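Local coordinates for protein type I polyketide synthase PikAII (Streptomyces venezuelae, PDB 3QP9) that carries a C2-type ketoreductase domain of a modular polyketide synthase, a class that probably epimerises the alpha-carbon stereocentre of polyketide intermediates rather than reducing their keto group, at residues A[277-282]-A[308-313]; A[254-259]-A[269-274]; A[68-73]-A[207-212]. All coordinates share one frame; numbering follows the deposited sequence.

Contact 1: A[277-282]-A[308-313]; sequences GHLLLH and AELADL
Leu-281 and Leu-310 extend toward each other from strand and helix and meet tip to tip, CD1 of Leu-281 lying 3.8 Å from CD1 of Leu-310. The other branch of the helix leucine serves a second neighbour: CD2 of Leu-310 lies 4.2 Å from CD1 of Leu-279, a looser van der Waals contact. One forked side chain thus spans two strand residues spaced two apart, whose side chains emerge on the same face. Leucine suits all three places, because each must reach several ångströms from its backbone and end in methyls that need no polar partner. The torsion of Leu-310 places CG opposite its carbonyl carbon (chi1 -64°), and Leu-281 takes the same staggered form (chi1 -58°); with the second torsion extended in both, CD1 is the branch that each sends toward the other. The gap is wide: CA of Leu-279 and CA of Leu-310 stand 8.8 Å apart, a distance spanned by leucines meeting end to end. Small residues complete the setting, with Ala-317 against both Leu-279 and Leu-310, Ala-268 against Leu-281 and Ala-272 against Leu-310. OE1 of Glu-309 forms a salt bridge with NE of Arg-269, fastening helix 304-313 to helix 262-274. Leu-280 faces the other side of the sheet, as strand alternation requires. Strand 278-283 runs between parallel strands 253-256 and 316-321, while helix 304-313 lies over it beside helix 262-274, as expected for successive crossovers of a Rossmann fold.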
loop_
_atom_site.group_PDB
_atom_site.type_symbol
_atom_site.label_atom_id
_atom_site.label_comp_id
_atom_site.label_asym_id
_atom_site.label_seq_id
_atom_site.Cartn_x
_atom_site.Cartn_y
_atom_site.Cartn_z
ATOM N N GLY A 277 -8.307 -11.095 -28.944
ATOM C CA GLY A 277 -9.566 -11.343 -29.649
ATOM C C GLY A 277 -10.868 -11.084 -28.847
ATOM O O GLY A 277 -11.912 -11.006 -29.439
ATOM N N HIS A 278 -10.822 -11.018 -27.519
ATOM C CA HIS A 278 -12.051 -11.010 -26.696
ATOM C C HIS A 278 -11.896 -10.152 -25.443
ATOM O O HIS A 278 -11.034 -10.417 -24.602
ATOM C CB HIS A 278 -12.455 -12.399 -26.289
ATOM C CG HIS A 278 -12.603 -13.328 -27.443
ATOM N ND1 HIS A 278 -11.546 -14.055 -27.980
ATOM C CD2 HIS A 278 -13.686 -13.647 -28.170
ATOM C CE1 HIS A 278 -11.965 -14.740 -29.020
ATOM N NE2 HIS A 278 -13.261 -14.508 -29.161
ATOM N N LEU A 279 -12.720 -9.133 -25.314
ATOM C CA LEU A 279 -12.580 -8.197 -24.237
ATOM C C LEU A 279 -13.888 -8.111 -23.434
ATOM O O LEU A 279 -14.982 -8.087 -23.984
ATOM C CB LEU A 279 -12.199 -6.795 -24.766
ATOM C CG LEU A 279 -10.752 -6.703 -25.271
ATOM C CD1 LEU A 279 -10.475 -5.341 -26.026
ATOM C CD2 LEU A 279 -9.762 -6.926 -24.073
ATOM N N LEU A 280 -13.750 -8.062 -22.114
ATOM C CA LEU A 280 -14.901 -7.901 -21.278
ATOM C C LEU A 280 -14.644 -6.593 -20.553
ATOM O O LEU A 280 -13.637 -6.456 -19.915
ATOM C CB LEU A 280 -15.019 -9.077 -20.281
ATOM C CG LEU A 280 -16.160 -8.846 -19.245
ATOM C CD1 LEU A 280 -17.499 -8.625 -19.963
ATOM C CD2 LEU A 280 -16.210 -10.072 -18.436
ATOM N N LEU A 281 -15.541 -5.640 -20.680
ATOM C CA LEU A 281 -15.293 -4.296 -20.195
ATOM C C LEU A 281 -16.288 -4.053 -19.073
ATOM O O LEU A 281 -17.492 -4.094 -19.316
ATOM C CB LEU A 281 -15.550 -3.249 -21.300
ATOM C CG LEU A 281 -14.721 -3.431 -22.569
ATOM C CD1 LEU A 281 -15.051 -2.332 -23.448
ATOM C CD2 LEU A 281 -13.227 -3.411 -22.240
ATOM N N HIS A 282 -15.792 -3.770 -17.860
ATOM C CA HIS A 282 -16.678 -3.478 -16.709
ATOM C C HIS A 282 -16.677 -1.977 -16.510
ATOM O O HIS A 282 -15.609 -1.316 -16.701
ATOM C CB HIS A 282 -16.195 -4.197 -15.451
ATOM C CG HIS A 282 -16.623 -3.525 -14.196
ATOM N ND1 HIS A 282 -16.034 -2.360 -13.744
ATOM C CD2 HIS A 282 -17.664 -3.772 -13.377
ATOM C CE1 HIS A 282 -16.656 -1.961 -12.649
ATOM N NE2 HIS A 282 -17.645 -2.809 -12.404
ATOM N N ALA A 308 -17.758 -0.535 -30.790
ATOM C CA ALA A 308 -17.706 -0.509 -32.260
ATOM C C ALA A 308 -16.235 -0.299 -32.702
ATOM O O ALA A 308 -15.749 -1.030 -33.577
ATOM C CB ALA A 308 -18.621 0.488 -32.828
ATOM N N GLU A 309 -15.539 0.574 -32.003
ATOM C CA GLU A 309 -14.105 0.906 -32.230
ATOM C C GLU A 309 -13.203 -0.337 -32.026
ATOM O O GLU A 309 -12.379 -0.689 -32.896
ATOM C CB GLU A 309 -13.649 2.112 -31.392
ATOM C CG GLU A 309 -12.182 2.570 -31.752
ATOM C CD GLU A 309 -11.565 3.490 -30.695
ATOM O OE1 GLU A 309 -10.344 3.759 -30.781
ATOM O OE2 GLU A 309 -12.292 3.963 -29.789
ATOM N N LEU A 310 -13.419 -1.056 -30.926
ATOM C CA LEU A 310 -12.592 -2.189 -30.639
ATOM C C LEU A 310 -12.813 -3.326 -31.654
ATOM O O LEU A 310 -11.890 -4.094 -31.927
ATOM C CB LEU A 310 -12.856 -2.701 -29.245
ATOM C CG LEU A 310 -12.480 -1.681 -28.130
ATOM C CD1 LEU A 310 -13.192 -2.205 -26.817
ATOM C CD2 LEU A 310 -10.877 -1.653 -28.031
ATOM N N ALA A 311 -14.046 -3.451 -32.177
ATOM C CA ALA A 311 -14.352 -4.410 -33.248
ATOM C C ALA A 311 -13.485 -4.058 -34.484
ATOM O O ALA A 311 -12.825 -4.947 -35.021
ATOM C CB ALA A 311 -15.835 -4.392 -33.580
ATOM N N ASP A 312 -13.454 -2.783 -34.895
ATOM C CA ASP A 312 -12.521 -2.356 -35.983
ATOM C C ASP A 312 -11.047 -2.701 -35.733
ATOM O O ASP A 312 -10.260 -2.968 -36.693
ATOM C CB ASP A 312 -12.646 -0.878 -36.287
ATOM C CG ASP A 312 -13.924 -0.553 -37.084
ATOM O OD1 ASP A 312 -14.405 -1.477 -37.737
ATOM O OD2 ASP A 312 -14.399 0.622 -37.065
ATOM N N LEU A 313 -10.673 -2.654 -34.438
ATOM C CA LEU A 313 -9.272 -2.903 -34.028
ATOM C C LEU A 313 -9.012 -4.379 -33.899
ATOM O O LEU A 313 -7.852 -4.817 -33.713
ATOM C CB LEU A 313 -8.995 -2.177 -32.682
ATOM C CG LEU A 313 -8.955 -0.670 -32.793
ATOM C CD1 LEU A 313 -8.864 -0.009 -31.339
ATOM C CD2 LEU A 313 -7.789 -0.261 -33.770
#

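Contact 2: A[254-259]-A[269-274]; sequences VLVTGA and RRLARD
Val-254 and Leu-271 mark the closest approach of the two backbones, with CA of Val-254 8.4 Å from CA of Leu-271, the spacing of a helix packed over a strand. The close contacts go through one methyl: CD1 of Leu-271 touches CG1 of Val-254 at 3.7 Å and CG2 of Val-256 at 4.0 Å. The two approaches differ, since Val-254 crosses the leucine obliquely whereas Val-256 and Leu-271 meet tip to tip. Although the valines share a torsion (chi1 171° and -179°), they offer different branches: CG1 of Val-254 lies beside its carbonyl carbon and CG2 of Val-256 beside its N, which suits a methyl lodged between the two residues. Branched valine favours the extended backbone and keeps its methyls close to the sheet; the longer leucine supplies the reach from the helix. Leu-255, on the reverse face, points away. Beyond the strand, Gly-258 adopts a positive phi of 55°, which glycine tolerates readily, in the turn that probably corresponds to the nucleotide-binding loop of related reductases. Trp-248 lies against both Val-254 and Leu-271, and Leu-347 also meets Leu-271, extending the apolar layer. With purely aliphatic partners, the contact depends on burial and shape rather than on directional bonds.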
loop_
_atom_site.group_PDB
_atom_site.type_symbol
_atom_site.label_atom_id
_atom_site.label_comp_id
_atom_site.label_asym_id
_atom_site.label_seq_id
_atom_site.Cartn_x
_atom_site.Cartn_y
_atom_site.Cartn_z
ATOM N N VAL A 254 -10.029 -10.928 -21.905
ATOM C CA VAL A 254 -9.265 -10.149 -20.964
ATOM C C VAL A 254 -10.272 -9.153 -20.425
ATOM O O VAL A 254 -11.009 -8.513 -21.201
ATOM C CB VAL A 254 -8.081 -9.382 -21.645
ATOM C CG1 VAL A 254 -7.479 -8.408 -20.594
ATOM C CG2 VAL A 254 -6.968 -10.403 -22.170
ATOM N N LEU A 255 -10.378 -9.130 -19.123
ATOM C CA LEU A 255 -11.274 -8.209 -18.412
ATOM C C LEU A 255 -10.562 -6.934 -18.118
ATOM O O LEU A 255 -9.475 -6.989 -17.605
ATOM C CB LEU A 255 -11.776 -8.893 -17.139
ATOM C CG LEU A 255 -12.486 -7.946 -16.156
ATOM C CD1 LEU A 255 -13.766 -7.423 -16.690
ATOM C CD2 LEU A 255 -12.781 -8.678 -14.844
ATOM N N VAL A 256 -11.212 -5.775 -18.404
ATOM C CA VAL A 256 -10.720 -4.517 -18.025
ATOM C C VAL A 256 -11.799 -3.842 -17.211
ATOM O O VAL A 256 -12.911 -3.677 -17.675
ATOM C CB VAL A 256 -10.391 -3.643 -19.237
ATOM C CG1 VAL A 256 -9.850 -2.345 -18.770
ATOM C CG2 VAL A 256 -9.389 -4.364 -20.172
ATOM N N THR A 257 -11.427 -3.394 -16.018
ATOM C CA THR A 257 -12.363 -2.762 -15.167
ATOM C C THR A 257 -12.168 -1.277 -15.199
ATOM O O THR A 257 -11.102 -0.742 -15.609
ATOM C CB THR A 257 -12.389 -3.324 -13.651
ATOM O OG1 THR A 257 -11.270 -2.767 -12.910
ATOM C CG2 THR A 257 -12.443 -4.871 -13.611
ATOM N N GLY A 258 -13.232 -0.625 -14.738
ATOM C CA GLY A 258 -13.414 0.808 -14.748
ATOM C C GLY A 258 -13.260 1.410 -16.100
ATOM O O GLY A 258 -12.685 2.506 -16.227
ATOM N N ALA A 259 -13.783 0.706 -17.105
ATOM C CA ALA A 259 -13.703 1.062 -18.532
ATOM C C ALA A 259 -14.352 2.360 -18.964
ATOM O O ALA A 259 -14.128 2.806 -20.111
ATOM C CB ALA A 259 -14.262 -0.056 -19.387
ATOM N N ARG A 269 -7.955 -0.523 -25.906
ATOM C CA ARG A 269 -7.535 -0.240 -27.287
ATOM C C ARG A 269 -6.201 -0.906 -27.565
ATOM O O ARG A 269 -6.005 -1.514 -28.610
ATOM C CB ARG A 269 -7.376 1.245 -27.629
ATOM C CG ARG A 269 -8.632 2.055 -27.468
ATOM C CD ARG A 269 -8.394 3.503 -27.904
ATOM N NE ARG A 269 -9.697 4.106 -28.003
ATOM C CZ ARG A 269 -10.236 4.947 -27.130
ATOM N NH1 ARG A 269 -11.433 5.378 -27.401
ATOM N NH2 ARG A 269 -9.587 5.336 -26.039
ATOM N N ARG A 270 -5.286 -0.778 -26.618
ATOM C CA ARG A 270 -3.977 -1.403 -26.798
ATOM C C ARG A 270 -4.082 -2.887 -26.890
ATOM O O ARG A 270 -3.358 -3.521 -27.700
ATOM C CB ARG A 270 -2.990 -0.985 -25.685
ATOM C CG ARG A 270 -1.659 -1.654 -25.695
ATOM C CD ARG A 270 -0.828 -1.282 -26.931
ATOM N NE ARG A 270 -0.403 0.108 -26.842
ATOM C CZ ARG A 270 0.756 0.517 -26.288
ATOM N NH1 ARG A 270 1.017 1.810 -26.277
ATOM N NH2 ARG A 270 1.650 -0.347 -25.830
ATOM N N LEU A 271 -4.887 -3.521 -26.027
ATOM C CA LEU A 271 -5.003 -5.003 -26.111
ATOM C C LEU A 271 -5.559 -5.432 -27.467
ATOM O O LEU A 271 -5.056 -6.341 -28.151
ATOM C CB LEU A 271 -5.940 -5.463 -24.975
ATOM C CG LEU A 271 -5.304 -5.429 -23.573
ATOM C CD1 LEU A 271 -6.304 -5.419 -22.458
ATOM C CD2 LEU A 271 -4.523 -6.719 -23.499
ATOM N N ALA A 272 -6.532 -4.706 -27.944
ATOM C CA ALA A 272 -7.069 -5.044 -29.294
ATOM C C ALA A 272 -6.005 -4.878 -30.362
ATOM O O ALA A 272 -5.799 -5.787 -31.212
ATOM C CB ALA A 272 -8.185 -4.141 -29.595
ATOM N N ARG A 273 -5.320 -3.750 -30.315
ATOM C CA ARG A 273 -4.267 -3.532 -31.282
ATOM C C ARG A 273 -3.225 -4.653 -31.262
ATOM O O ARG A 273 -2.747 -5.070 -32.295
ATOM C CB ARG A 273 -3.630 -2.126 -31.229
ATOM C CG ARG A 273 -4.568 -1.004 -31.827
ATOM C CD ARG A 273 -3.871 0.398 -31.999
ATOM N NE ARG A 273 -4.856 1.382 -32.486
ATOM C CZ ARG A 273 -5.402 2.324 -31.709
ATOM N NH1 ARG A 273 -6.288 3.161 -32.242
ATOM N NH2 ARG A 273 -5.027 2.460 -30.416
ATOM N N ASP A 274 -2.872 -5.130 -30.080
ATOM C CA ASP A 274 -1.805 -6.077 -29.921
ATOM C C ASP A 274 -2.242 -7.491 -30.285
ATOM O O ASP A 274 -1.444 -8.411 -30.396
ATOM C CB ASP A 274 -1.337 -6.058 -28.447
ATOM C CG ASP A 274 -0.434 -4.847 -28.118
ATOM O OD1 ASP A 274 0.022 -4.112 -29.040
ATOM O OD2 ASP A 274 -0.178 -4.637 -26.924
#

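Contact 3: A[68-73]-A[207-212]; sequences LAALSG and RMTTVL
Leu-71 and Leu-212 meet across the helix pair with side chains at about a right angle, CD2 of Leu-71 resting 3.8 Å from CD1 of Leu-212. In both, CG stands opposite the carbonyl carbon (chi1 -65° for Leu-71), a conformation that helices accommodate easily. The second torsion is extended in both as well, which makes CD1 the far-reaching branch of Leu-212, while Leu-71 answers with its other methyl. Thr-209 takes a different first torsion: its chi1 of 65° turns the hydroxyl back toward its own helix, where OG1 bonds to Asp-206 O, and leaves CG2 directed outward. That methyl lies 3.7 Å from O of Ala-70 and 4.2 Å from CB of Ala-70, while also flanking Leu-71, whose CD2 is 4.3 Å from CG2 of Thr-209. Threonine therefore settles its polar end internally and presents a greasy surface, and alanine is short enough to let it near the opposing backbone. The segment axes approach to 9.5 Å and cross at -58°. Leu-48 touches Leu-71, Thr-209 and Leu-212, and Met-208 packs on strands 151-156 and 190-196. Such helices packed beside a parallel sheet are consistent with the truncated Rossmann-like structural subdomain of polyketide synthase ketoreductases.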
loop_
_atom_site.group_PDB
_atom_site.type_symbol
_atom_site.label_atom_id
_atom_site.label_comp_id
_atom_site.label_asym_id
_atom_site.label_seq_id
_atom_site.Cartn_x
_atom_site.Cartn_y
_atom_site.Cartn_z
ATOM N N LEU A 68 5.977 -6.258 26.349
ATOM C CA LEU A 68 6.534 -5.527 27.496
ATOM C C LEU A 68 7.743 -6.191 28.102
ATOM O O LEU A 68 8.684 -5.497 28.527
ATOM C CB LEU A 68 5.497 -5.179 28.590
ATOM C CG LEU A 68 4.020 -4.956 28.317
ATOM C CD1 LEU A 68 3.403 -4.503 29.635
ATOM C CD2 LEU A 68 3.793 -3.918 27.261
ATOM N N ALA A 69 7.788 -7.533 28.110
ATOM C CA ALA A 69 8.995 -8.153 28.644
ATOM C C ALA A 69 10.213 -7.717 27.826
ATOM O O ALA A 69 11.228 -7.320 28.397
ATOM C CB ALA A 69 8.872 -9.707 28.716
ATOM N N ALA A 70 10.110 -7.734 26.485
ATOM C CA ALA A 70 11.262 -7.299 25.666
ATOM C C ALA A 70 11.674 -5.864 25.897
ATOM O O ALA A 70 12.874 -5.563 25.993
ATOM C CB ALA A 70 11.009 -7.544 24.180
ATOM N N LEU A 71 10.685 -4.975 26.003
ATOM C CA LEU A 71 10.978 -3.575 26.270
ATOM C C LEU A 71 11.642 -3.420 27.666
ATOM O O LEU A 71 12.651 -2.706 27.823
ATOM C CB LEU A 71 9.694 -2.742 26.233
ATOM C CG LEU A 71 8.892 -2.587 24.929
ATOM C CD1 LEU A 71 7.587 -2.043 25.232
ATOM C CD2 LEU A 71 9.569 -1.611 24.075
ATOM N N SER A 72 11.052 -4.080 28.665
ATOM C CA SER A 72 11.613 -4.087 30.015
ATOM C C SER A 72 13.037 -4.600 29.941
ATOM O O SER A 72 13.974 -3.900 30.364
ATOM C CB SER A 72 10.761 -4.964 30.972
ATOM O OG SER A 72 9.505 -4.354 31.285
ATOM N N GLY A 73 13.205 -5.808 29.360
ATOM C CA GLY A 73 14.501 -6.441 29.233
ATOM C C GLY A 73 15.428 -5.549 28.460
ATOM O O GLY A 73 16.603 -5.528 28.751
ATOM N N ARG A 207 15.240 -7.675 18.643
ATOM C CA ARG A 207 15.688 -6.793 17.582
ATOM C C ARG A 207 14.782 -5.607 17.398
ATOM O O ARG A 207 15.271 -4.516 17.067
ATOM C CB ARG A 207 15.846 -7.521 16.263
ATOM C CG ARG A 207 17.082 -8.548 16.310
ATOM C CD ARG A 207 17.141 -9.333 14.964
ATOM N NE ARG A 207 18.345 -10.162 14.962
ATOM C CZ ARG A 207 18.354 -11.487 14.963
ATOM N NH1 ARG A 207 17.209 -12.187 14.918
ATOM N NH2 ARG A 207 19.515 -12.108 14.991
ATOM N N MET A 208 13.469 -5.814 17.500
ATOM C CA MET A 208 12.548 -4.636 17.574
ATOM C C MET A 208 13.038 -3.523 18.491
ATOM O O MET A 208 13.128 -2.319 18.076
ATOM C CB MET A 208 11.121 -5.047 17.844
ATOM C CG MET A 208 10.118 -3.865 17.913
ATOM S SD MET A 208 8.584 -4.458 18.665
ATOM C CE MET A 208 9.187 -4.783 20.329
ATOM N N THR A 209 13.425 -3.893 19.721
ATOM C CA THR A 209 13.920 -2.887 20.686
ATOM C C THR A 209 15.205 -2.181 20.245
ATOM O O THR A 209 15.330 -1.025 20.498
ATOM C CB THR A 209 14.033 -3.421 22.154
ATOM O OG1 THR A 209 15.017 -4.442 22.205
ATOM C CG2 THR A 209 12.760 -4.041 22.571
ATOM N N THR A 210 16.110 -2.837 19.478
ATOM C CA THR A 210 17.257 -2.113 18.916
ATOM C C THR A 210 16.786 -1.030 17.950
ATOM O O THR A 210 17.399 0.075 17.880
ATOM C CB THR A 210 18.185 -3.054 18.184
ATOM O OG1 THR A 210 18.689 -4.001 19.143
ATOM C CG2 THR A 210 19.335 -2.244 17.506
ATOM N N VAL A 211 15.702 -1.308 17.223
ATOM C CA VAL A 211 15.143 -0.257 16.312
ATOM C C VAL A 211 14.519 0.912 17.102
ATOM O O VAL A 211 14.795 2.106 16.816
ATOM C CB VAL A 211 14.097 -0.833 15.330
ATOM C CG1 VAL A 211 13.475 0.343 14.456
ATOM C CG2 VAL A 211 14.705 -2.001 14.506
ATOM N N LEU A 212 13.736 0.597 18.118
ATOM C CA LEU A 212 13.118 1.661 18.929
ATOM C C LEU A 212 14.144 2.556 19.587
ATOM O O LEU A 212 13.860 3.738 19.892
ATOM C CB LEU A 212 12.267 1.069 20.039
ATOM C CG LEU A 212 11.227 0.185 19.433
ATOM C CD1 LEU A 212 10.488 -0.615 20.501
ATOM C CD2 LEU A 212 10.267 1.078 18.569
#

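From the N terminus, contact 3 comes first: it joins helix 65-73 to helix 202-212 and closes a long loop of 133 residues of the N-terminal half. Contact 2 follows with a short closure of nine residues, mostly helix, and contact 1 closes 25 residues, most of them not modelled. The three lie in series, neither nested nor crossed. Contacts 1 and 2 have centres about 7 Å apart and lie on the neighbouring strands 278-283 and 253-256; Ala-259 N and His-282 O, 2.8 Å apart, form a probable hydrogen bond. Contact 3 lies on the opposite side of the chain's centre, about 51 Å from contact 2 between centres, probably in the structural, Rossmann-like subdomain.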